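Long-range contacts in toxin protein (Yersinia entomophaga, PDB 6AQK), which probably acts as an ADP-ribosyltransferase toxin, the C-terminal effector domain of an RHS protein, transferring ADP-ribose to a target: residues 114-119 with 135-140; 130-135 with 197-202; 159-164 with 220-225. All coordinates share one frame; numbering follows the deposited sequence.

Interaction 1. Residues 114-119 with 135-140; sequences YSWLAE and MDLEIK. With PT (platinum (II) ion), chain C.
Helix-on-sheet packing defines this contact: the first turn of helix 115-124 lies against one face of the mixed sheet where 131-140 is one of the two outermost strands. The two axes run closer to antiparallel than to crossed, at 142°, and stay 12.3 Å apart, a gap bridged wholly by side chains. Trp116 is the wedge. Its CG takes the crowded position between the backbone N and the carbonyl carbon (chi1 43°), which stands the indole between helix and strand. Leu137, with CG anti to its own backbone N, lays CD2 over one face of the indole as a CH-pi contact, 3.5 Å from the centroid of the five-membered ring and 21° off its normal. The methyl is displaced toward the CD1 and NE1 side of that ring, with Leu137 CD2 3.3 Å from Trp116 CD1, a tight approach. CB of Tyr114, at the N-cap position, lies against the opposite face, toward its rim. Further along the strand, Ile139 CD1 comes up to the indole edge near its plane and also meets the phenol ring, 3.8 Å from Tyr114 CE1, the two side chains crossing at about a right angle. Trp116 also touches Ile195 and Leu198 of the neighbouring strand 192-200. At the other end, Met135 bends at chi2 and chi3, so that its CE lies 4.0 Å from Trp116 CB while its sulfur binds the platinum(II) ion, which has one further ligand atom from elsewhere in the structure, with Met135 SD 2.1 Å from PT.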
loop_
_atom_site.group_PDB
_atom_site.type_symbol
_atom_site.label_atom_id
_atom_site.label_comp_id
_atom_site.label_asym_id
_atom_site.label_seq_id
_atom_site.Cartn_x
_atom_site.Cartn_y
_atom_site.Cartn_z
ATOM N N TYR A 114 0.825 -10.989 2.219
ATOM C CA TYR A 114 1.770 -10.936 3.334
ATOM C C TYR A 114 1.536 -12.174 4.193
ATOM O O TYR A 114 0.560 -12.258 4.947
ATOM C CB TYR A 114 1.534 -9.679 4.169
ATOM C CG TYR A 114 1.693 -8.367 3.403
ATOM C CD1 TYR A 114 2.929 -7.973 2.860
ATOM C CD2 TYR A 114 0.631 -7.500 3.289
ATOM C CE1 TYR A 114 3.064 -6.766 2.239
ATOM C CE2 TYR A 114 0.768 -6.297 2.618
ATOM C CZ TYR A 114 1.983 -5.948 2.075
ATOM O OH TYR A 114 2.040 -4.708 1.442
ATOM N N SER A 115 2.394 -13.165 4.014
ATOM C CA SER A 115 2.182 -14.494 4.675
ATOM C C SER A 115 2.271 -14.413 6.210
ATOM O O SER A 115 1.592 -15.159 6.940
ATOM C CB SER A 115 3.187 -15.525 4.116
ATOM O OG SER A 115 4.514 -15.191 4.402
ATOM N N TRP A 116 3.106 -13.494 6.678
ATOM C CA TRP A 116 3.252 -13.191 8.131
ATOM C C TRP A 116 1.974 -12.626 8.725
ATOM O O TRP A 116 1.605 -12.965 9.861
ATOM C CB TRP A 116 4.417 -12.262 8.397
ATOM C CG TRP A 116 4.569 -11.065 7.416
ATOM C CD1 TRP A 116 5.266 -11.060 6.238
ATOM C CD2 TRP A 116 3.988 -9.746 7.538
ATOM N NE1 TRP A 116 5.167 -9.810 5.617
ATOM C CE2 TRP A 116 4.388 -8.998 6.417
ATOM C CE3 TRP A 116 3.188 -9.118 8.505
ATOM C CZ2 TRP A 116 3.994 -7.687 6.232
ATOM C CZ3 TRP A 116 2.801 -7.846 8.311
ATOM C CH2 TRP A 116 3.208 -7.120 7.201
ATOM N N LEU A 117 1.259 -11.841 7.920
ATOM C CA LEU A 117 -0.002 -11.305 8.353
ATOM C C LEU A 117 -1.084 -12.384 8.381
ATOM O O LEU A 117 -1.802 -12.540 9.392
ATOM C CB LEU A 117 -0.397 -10.126 7.465
ATOM C CG LEU A 117 -1.710 -9.434 7.799
ATOM C CD1 LEU A 117 -1.625 -8.849 9.209
ATOM C CD2 LEU A 117 -2.033 -8.385 6.714
ATOM N N ALA A 118 -1.144 -13.174 7.318
ATOM C CA ALA A 118 -2.107 -14.295 7.222
ATOM C C ALA A 118 -1.980 -15.231 8.458
ATOM O O ALA A 118 -2.957 -15.594 9.109
ATOM C CB ALA A 118 -1.884 -15.084 5.920
ATOM N N GLU A 119 -0.750 -15.557 8.775
ATOM C CA GLU A 119 -0.422 -16.407 9.936
ATOM C C GLU A 119 -0.923 -15.832 11.228
ATOM O O GLU A 119 -1.600 -16.534 12.034
ATOM C CB GLU A 119 1.092 -16.605 10.003
ATOM C CG GLU A 119 1.633 -17.388 11.209
ATOM C CD GLU A 119 1.530 -18.887 11.034
ATOM O OE1 GLU A 119 2.587 -19.561 10.957
ATOM O OE2 GLU A 119 0.394 -19.394 10.935
ATOM N N MET A 135 8.046 -7.993 15.907
ATOM C CA MET A 135 8.694 -8.425 14.632
ATOM C C MET A 135 9.922 -7.608 14.331
ATOM O O MET A 135 10.124 -6.510 14.860
ATOM C CB MET A 135 7.701 -8.242 13.456
ATOM C CG MET A 135 6.334 -8.889 13.679
ATOM S SD MET A 135 6.173 -10.574 13.096
ATOM C CE MET A 135 5.863 -10.024 11.361
ATOM N N ASP A 136 10.696 -8.042 13.352
ATOM C CA ASP A 136 11.743 -7.205 12.885
ATOM C C ASP A 136 11.983 -7.397 11.417
ATOM O O ASP A 136 13.130 -7.552 10.973
ATOM C CB ASP A 136 13.008 -7.530 13.687
ATOM C CG ASP A 136 13.935 -6.404 13.695
ATOM O OD1 ASP A 136 13.602 -5.412 14.375
ATOM O OD2 ASP A 136 14.948 -6.453 12.985
ATOM N N LEU A 137 10.923 -7.284 10.635
ATOM C CA LEU A 137 10.966 -7.813 9.297
ATOM C C LEU A 137 11.066 -6.620 8.329
ATOM O O LEU A 137 10.219 -5.708 8.346
ATOM C CB LEU A 137 9.729 -8.698 9.080
ATOM C CG LEU A 137 9.497 -9.256 7.678
ATOM C CD1 LEU A 137 10.565 -10.263 7.370
ATOM C CD2 LEU A 137 8.104 -9.835 7.469
ATOM N N GLU A 138 12.093 -6.629 7.473
ATOM C CA GLU A 138 12.225 -5.624 6.443
ATOM C C GLU A 138 11.590 -6.136 5.150
ATOM O O GLU A 138 11.826 -7.281 4.726
ATOM C CB GLU A 138 13.675 -5.195 6.236
ATOM C CG GLU A 138 13.848 -4.188 5.096
ATOM C CD GLU A 138 15.215 -3.547 5.016
ATOM O OE1 GLU A 138 15.812 -3.270 6.083
ATOM O OE2 GLU A 138 15.672 -3.286 3.874
ATOM N N ILE A 139 10.756 -5.291 4.537
ATOM C CA ILE A 139 10.117 -5.637 3.289
ATOM C C ILE A 139 10.251 -4.460 2.304
ATOM O O ILE A 139 10.424 -3.295 2.706
ATOM C CB ILE A 139 8.626 -6.046 3.474
ATOM C CG1 ILE A 139 7.756 -4.912 3.914
ATOM C CG2 ILE A 139 8.418 -7.207 4.466
ATOM C CD1 ILE A 139 6.292 -5.161 3.586
ATOM N N LYS A 140 10.185 -4.782 1.016
ATOM C CA LYS A 140 10.051 -3.802 -0.033
ATOM C C LYS A 140 8.580 -3.824 -0.465
ATOM O O LYS A 140 8.078 -4.844 -0.818
ATOM C CB LYS A 140 10.904 -4.174 -1.267
ATOM C CG LYS A 140 12.397 -4.076 -1.127
ATOM C CD LYS A 140 13.060 -4.408 -2.484
ATOM C CE LYS A 140 14.589 -4.439 -2.387
ATOM N NZ LYS A 140 15.139 -3.323 -1.536
HETATM PT PT PT C . 7.647 -11.663 12.131
#

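Interaction 2. Residues 130-135 with 197-202; sequences TVQKSM and SLQYLP. With PT (platinum (II) ion), chain C.
Leu198 leaves the backbone with CG anti to its carbonyl carbon (chi1 -51°). Its CB passes 4.1 Å from Lys133 O, CG then meets the CG of Met135, and at the tip CD1 lies 3.9 Å from Met135 CE, close to the platinum-bound sulfur; the other methyl, CD2, packs against CZ3 of Trp116. Phe120 of helix 115-124 also touches this leucine, on the face of the sheet it shares with Val131, Lys133 and Tyr200. The backbones form an antiparallel pair of strands, the edge strand 131-140 against 192-200. Lys133 and Leu198 make a hydrogen-bonded pair gripped twice: Lys133 N gives to Leu198 O, and Leu198 N returns to Lys133 O at 2.8 Å. Val131 and Tyr200 repeat this less evenly, for Tyr200 N reaches Val131 O at 2.7 Å whereas the return bond from Val131 N to Tyr200 O is weak at 3.5 Å. On the other face Gln132 and Gln199 run side by side, their amide planes 23° apart. Past the strands, Thr130 CG2 packs 3.6 Å from Pro202 CD. Polar bonding across this contact is thus confined to the backbone, while the side chains add apolar packing on the helix-covered face, and on the other the two glutamines meet through their CG atoms.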
loop_
_atom_site.group_PDB
_atom_site.type_symbol
_atom_site.label_atom_id
_atom_site.label_comp_id
_atom_site.label_asym_id
_atom_site.label_seq_id
_atom_site.Cartn_x
_atom_site.Cartn_y
_atom_site.Cartn_z
ATOM N N THR A 130 -6.533 -9.153 23.630
ATOM C CA THR A 130 -5.515 -8.605 22.684
ATOM C C THR A 130 -4.264 -9.463 22.741
ATOM O O THR A 130 -4.018 -10.185 23.732
ATOM C CB THR A 130 -5.152 -7.205 23.054
ATOM O OG1 THR A 130 -4.641 -7.235 24.398
ATOM C CG2 THR A 130 -6.369 -6.309 22.984
ATOM N N VAL A 131 -3.504 -9.426 21.649
ATOM C CA VAL A 131 -2.269 -10.185 21.483
ATOM C C VAL A 131 -1.428 -9.260 20.639
ATOM O O VAL A 131 -1.965 -8.620 19.680
ATOM C CB VAL A 131 -2.470 -11.500 20.662
ATOM C CG1 VAL A 131 -1.133 -12.190 20.402
ATOM C CG2 VAL A 131 -3.375 -12.438 21.391
ATOM N N GLN A 132 -0.178 -9.106 21.044
ATOM C CA GLN A 132 0.860 -8.498 20.191
ATOM C C GLN A 132 1.904 -9.554 19.828
ATOM O O GLN A 132 2.142 -10.497 20.576
ATOM C CB GLN A 132 1.629 -7.414 20.902
ATOM C CG GLN A 132 0.857 -6.241 21.445
ATOM C CD GLN A 132 1.798 -5.205 22.078
ATOM O OE1 GLN A 132 3.028 -5.235 21.856
ATOM N NE2 GLN A 132 1.232 -4.300 22.879
ATOM N N LYS A 133 2.559 -9.349 18.697
ATOM C CA LYS A 133 3.661 -10.151 18.288
ATOM C C LYS A 133 4.702 -9.175 17.770
ATOM O O LYS A 133 4.459 -8.431 16.831
ATOM C CB LYS A 133 3.241 -11.150 17.236
ATOM C CG LYS A 133 4.389 -11.973 16.691
ATOM C CD LYS A 133 3.985 -12.867 15.535
ATOM C CE LYS A 133 5.168 -13.750 15.158
ATOM N NZ LYS A 133 4.757 -14.758 14.144
ATOM N N SER A 134 5.846 -9.145 18.439
ATOM C CA SER A 134 6.927 -8.345 18.032
ATOM C C SER A 134 7.590 -8.884 16.793
ATOM O O SER A 134 7.720 -10.089 16.648
ATOM C CB SER A 134 7.946 -8.299 19.160
ATOM O OG SER A 134 8.948 -7.387 18.816
ATOM N N MET A 135 8.046 -7.993 15.907
ATOM C CA MET A 135 8.694 -8.425 14.632
ATOM C C MET A 135 9.922 -7.608 14.331
ATOM O O MET A 135 10.124 -6.510 14.860
ATOM C CB MET A 135 7.701 -8.242 13.456
ATOM C CG MET A 135 6.334 -8.889 13.679
ATOM S SD MET A 135 6.173 -10.574 13.096
ATOM C CE MET A 135 5.863 -10.024 11.361
ATOM N N SER A 197 5.716 -4.688 14.734
ATOM C CA SER A 197 4.722 -5.264 15.664
ATOM C C SER A 197 3.437 -5.589 14.933
ATOM O O SER A 197 3.000 -4.777 14.055
ATOM C CB SER A 197 4.370 -4.227 16.735
ATOM O OG SER A 197 3.590 -4.920 17.661
ATOM N N LEU A 198 2.801 -6.708 15.283
ATOM C CA LEU A 198 1.426 -6.997 14.851
ATOM C C LEU A 198 0.610 -7.057 16.093
ATOM O O LEU A 198 1.081 -7.647 17.096
ATOM C CB LEU A 198 1.305 -8.306 14.152
ATOM C CG LEU A 198 2.309 -8.483 13.042
ATOM C CD1 LEU A 198 2.155 -9.908 12.553
ATOM C CD2 LEU A 198 2.108 -7.401 11.965
ATOM N N GLN A 199 -0.538 -6.393 16.069
ATOM C CA GLN A 199 -1.517 -6.450 17.200
ATOM C C GLN A 199 -2.884 -6.920 16.768
ATOM O O GLN A 199 -3.413 -6.512 15.711
ATOM C CB GLN A 199 -1.769 -5.111 17.836
ATOM C CG GLN A 199 -0.548 -4.374 18.296
ATOM C CD GLN A 199 -0.891 -2.994 18.918
ATOM O OE1 GLN A 199 -0.067 -2.138 18.863
ATOM N NE2 GLN A 199 -2.145 -2.808 19.523
ATOM N N TYR A 200 -3.512 -7.705 17.636
ATOM C CA TYR A 200 -4.872 -8.144 17.433
ATOM C C TYR A 200 -5.774 -7.466 18.460
ATOM O O TYR A 200 -5.447 -7.350 19.651
ATOM C CB TYR A 200 -4.990 -9.678 17.582
ATOM C CG TYR A 200 -6.406 -10.140 17.772
ATOM C CD1 TYR A 200 -7.341 -10.070 16.722
ATOM C CD2 TYR A 200 -6.846 -10.606 19.012
ATOM C CE1 TYR A 200 -8.665 -10.508 16.892
ATOM C CE2 TYR A 200 -8.155 -11.031 19.192
ATOM C CZ TYR A 200 -9.058 -10.993 18.154
ATOM O OH TYR A 200 -10.333 -11.395 18.363
ATOM N N LEU A 201 -6.927 -7.078 17.983
ATOM C CA LEU A 201 -7.890 -6.313 18.768
ATOM C C LEU A 201 -9.224 -7.016 18.684
ATOM O O LEU A 201 -9.940 -6.975 17.642
ATOM C CB LEU A 201 -7.980 -4.863 18.262
ATOM C CG LEU A 201 -6.792 -3.892 18.474
ATOM C CD1 LEU A 201 -7.042 -2.604 17.699
ATOM C CD2 LEU A 201 -6.468 -3.588 19.934
ATOM N N PRO A 202 -9.642 -7.649 19.780
ATOM C CA PRO A 202 -11.046 -8.141 19.778
ATOM C C PRO A 202 -12.132 -7.091 19.441
ATOM O O PRO A 202 -11.918 -5.895 19.499
ATOM C CB PRO A 202 -11.249 -8.666 21.231
ATOM C CG PRO A 202 -9.872 -8.843 21.787
ATOM C CD PRO A 202 -8.968 -7.854 21.066
HETATM PT PT PT C . 7.647 -11.663 12.131
#

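Interaction 3. Residues 159-164 with 220-225; sequences KTIMWH and YIIKAR
Ile222 sets its CD1 squarely over the indole of Trp163, 3.7 Å from the centroid of the six-membered ring and only 5° off the normal, a CH-pi contact centred on the face. CG1 lies anti to the carbonyl carbon (chi1 -52°), and the extended chi2 then carries CD1 over the benzo ring, while the other branch brings CG2 to 3.6 Å from Trp163 CE3. The same CD1 also meets Ile161 CG2 at 3.8 Å, so one methyl bridges two residues of the partner strand. The indole N-H is held by Asp106 of strand 101-106. Strands 161-167 and 220-226 are the one parallel pair of the five-stranded mixed sheet, 220-226 being its central strand. Their backbones exchange five hydrogen bonds, from Tyr220 N to Thr160 O at one end to Ala224 N to His164 O at the other. Inner bonds are shorter, as with His164 N to Ile222 O at 2.8 Å; at the Ala224 end the donor stands 28° above the carbonyl plane. On the opposite face Met162 and Ile221 lie side by side, Ile221 CD1 3.9 Å from Met162 CB. Beside them His164 is fixed through both ring nitrogens, ND1 to Tyr207 and NE2 to Glu101, with its ring stacked on Phe103.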
loop_
_atom_site.group_PDB
_atom_site.type_symbol
_atom_site.label_atom_id
_atom_site.label_comp_id
_atom_site.label_asym_id
_atom_site.label_seq_id
_atom_site.Cartn_x
_atom_site.Cartn_y
_atom_site.Cartn_z
ATOM N N LYS A 159 -11.744 0.172 8.115
ATOM C CA LYS A 159 -11.027 -0.989 7.593
ATOM C C LYS A 159 -10.619 -1.952 8.661
ATOM O O LYS A 159 -10.280 -1.548 9.778
ATOM C CB LYS A 159 -9.762 -0.536 6.840
ATOM C CG LYS A 159 -10.077 0.354 5.683
ATOM C CD LYS A 159 -10.425 -0.454 4.493
ATOM C CE LYS A 159 -10.552 0.395 3.208
ATOM N NZ LYS A 159 -11.707 1.291 3.386
ATOM N N THR A 160 -10.599 -3.225 8.295
ATOM C CA THR A 160 -10.277 -4.278 9.233
ATOM C C THR A 160 -8.836 -4.180 9.747
ATOM O O THR A 160 -8.544 -4.515 10.922
ATOM C CB THR A 160 -10.620 -5.667 8.643
ATOM O OG1 THR A 160 -11.997 -5.672 8.257
ATOM C CG2 THR A 160 -10.366 -6.801 9.633
ATOM N N ILE A 161 -7.919 -3.783 8.869
ATOM C CA ILE A 161 -6.496 -3.716 9.202
ATOM C C ILE A 161 -6.085 -2.249 9.105
ATOM O O ILE A 161 -6.432 -1.534 8.159
ATOM C CB ILE A 161 -5.668 -4.567 8.206
ATOM C CG1 ILE A 161 -6.141 -6.021 8.306
ATOM C CG2 ILE A 161 -4.163 -4.450 8.465
ATOM C CD1 ILE A 161 -5.745 -6.920 7.181
ATOM N N MET A 162 -5.339 -1.786 10.091
ATOM C CA MET A 162 -4.772 -0.460 10.018
ATOM C C MET A 162 -3.259 -0.558 10.203
ATOM O O MET A 162 -2.772 -1.206 11.127
ATOM C CB MET A 162 -5.326 0.504 11.064
ATOM C CG MET A 162 -4.871 1.940 10.858
ATOM S SD MET A 162 -5.255 3.105 12.233
ATOM C CE MET A 162 -3.883 2.696 13.261
ATOM N N TRP A 163 -2.514 0.111 9.347
ATOM C CA TRP A 163 -1.109 0.301 9.567
ATOM C C TRP A 163 -0.848 1.623 10.284
ATOM O O TRP A 163 -1.462 2.629 9.999
ATOM C CB TRP A 163 -0.371 0.385 8.235
ATOM C CG TRP A 163 -0.592 -0.673 7.205
ATOM C CD1 TRP A 163 -1.710 -0.883 6.455
ATOM C CD2 TRP A 163 0.407 -1.640 6.705
ATOM N NE1 TRP A 163 -1.503 -1.899 5.543
ATOM C CE2 TRP A 163 -0.221 -2.374 5.663
ATOM C CE3 TRP A 163 1.725 -1.955 7.042
ATOM C CZ2 TRP A 163 0.445 -3.356 4.945
ATOM C CZ3 TRP A 163 2.386 -2.916 6.310
ATOM C CH2 TRP A 163 1.725 -3.635 5.296
ATOM N N HIS A 164 0.117 1.605 11.189
ATOM C CA HIS A 164 0.568 2.805 11.859
ATOM C C HIS A 164 2.033 2.915 11.547
ATOM O O HIS A 164 2.848 2.130 12.042
ATOM C CB HIS A 164 0.349 2.692 13.364
ATOM C CG HIS A 164 0.785 3.899 14.114
ATOM N ND1 HIS A 164 0.837 3.935 15.482
ATOM C CD2 HIS A 164 1.210 5.110 13.679
ATOM C CE1 HIS A 164 1.245 5.131 15.870
ATOM N NE2 HIS A 164 1.471 5.866 14.793
ATOM N N TYR A 220 -6.867 -5.665 13.364
ATOM C CA TYR A 220 -5.423 -5.865 13.279
ATOM C C TYR A 220 -4.708 -4.523 13.030
ATOM O O TYR A 220 -5.155 -3.713 12.217
ATOM C CB TYR A 220 -5.028 -6.816 12.132
ATOM C CG TYR A 220 -5.624 -8.142 12.387
ATOM C CD1 TYR A 220 -5.023 -8.995 13.289
ATOM C CD2 TYR A 220 -6.857 -8.487 11.857
ATOM C CE1 TYR A 220 -5.599 -10.203 13.619
ATOM C CE2 TYR A 220 -7.486 -9.702 12.187
ATOM C CZ TYR A 220 -6.828 -10.547 13.089
ATOM O OH TYR A 220 -7.353 -11.770 13.494
ATOM N N ILE A 221 -3.638 -4.315 13.786
ATOM C CA ILE A 221 -2.737 -3.193 13.634
ATOM C C ILE A 221 -1.356 -3.665 13.239
ATOM O O ILE A 221 -0.746 -4.537 13.892
ATOM C CB ILE A 221 -2.617 -2.343 14.916
ATOM C CG1 ILE A 221 -4.027 -2.008 15.495
ATOM C CG2 ILE A 221 -1.781 -1.080 14.620
ATOM C CD1 ILE A 221 -4.951 -1.118 14.638
ATOM N N ILE A 222 -0.874 -3.112 12.149
ATOM C CA ILE A 222 0.513 -3.334 11.740
ATOM C C ILE A 222 1.288 -2.068 12.062
ATOM O O ILE A 222 1.050 -1.055 11.499
ATOM C CB ILE A 222 0.639 -3.675 10.260
ATOM C CG1 ILE A 222 -0.301 -4.834 9.879
ATOM C CG2 ILE A 222 2.084 -3.959 9.958
ATOM C CD1 ILE A 222 -0.382 -5.017 8.369
ATOM N N LYS A 223 2.267 -2.149 12.965
ATOM C CA LYS A 223 3.208 -1.076 13.211
ATOM C C LYS A 223 4.473 -1.321 12.383
ATOM O O LYS A 223 5.054 -2.394 12.426
ATOM C CB LYS A 223 3.611 -1.044 14.689
ATOM C CG LYS A 223 2.394 -0.786 15.569
ATOM C CD LYS A 223 2.723 -0.425 17.012
ATOM C CE LYS A 223 3.341 0.958 17.163
ATOM N NZ LYS A 223 3.845 1.058 18.580
ATOM N N ALA A 224 4.898 -0.280 11.686
ATOM C CA ALA A 224 6.043 -0.323 10.817
ATOM C C ALA A 224 6.734 1.015 10.730
ATOM O O ALA A 224 6.128 2.065 10.957
ATOM C CB ALA A 224 5.612 -0.758 9.433
ATOM N N ARG A 225 8.021 0.982 10.367
ATOM C CA ARG A 225 8.824 2.154 10.182
ATOM C C ARG A 225 9.097 2.326 8.758
ATOM O O ARG A 225 9.429 1.349 8.089
ATOM C CB ARG A 225 10.159 2.002 10.901
ATOM C CG ARG A 225 10.023 1.527 12.336
ATOM C CD ARG A 225 11.383 1.310 13.050
ATOM N NE ARG A 225 12.230 2.500 13.101
ATOM C CZ ARG A 225 12.020 3.580 13.864
ATOM N NH1 ARG A 225 10.959 3.669 14.656
ATOM N NH2 ARG A 225 12.880 4.599 13.826
#

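In the fold
Of the elements these contacts use, helix 115-124 comes first along the chain from the N terminus, and interaction 1 closes a short loop by bringing strand 131-140 back over its opening turn. Interaction 2 starts at the head of that strand, shares Met135 with interaction 1 and spans a longer excursion to strand 192-200; the segments of the two contacts alternate along the chain and so cross. Interaction 3 opens after interaction 1 has closed and crosses interaction 2, joining 161-167 to 220-226. Strands 192-200 and 220-226 are neighbours, probably linked by Gln199 N to Ile221 O and Lys223 N to Ser197 O. On the helix side of the sheet, Tyr114 and Leu117 pack on Trp163 and Ile161.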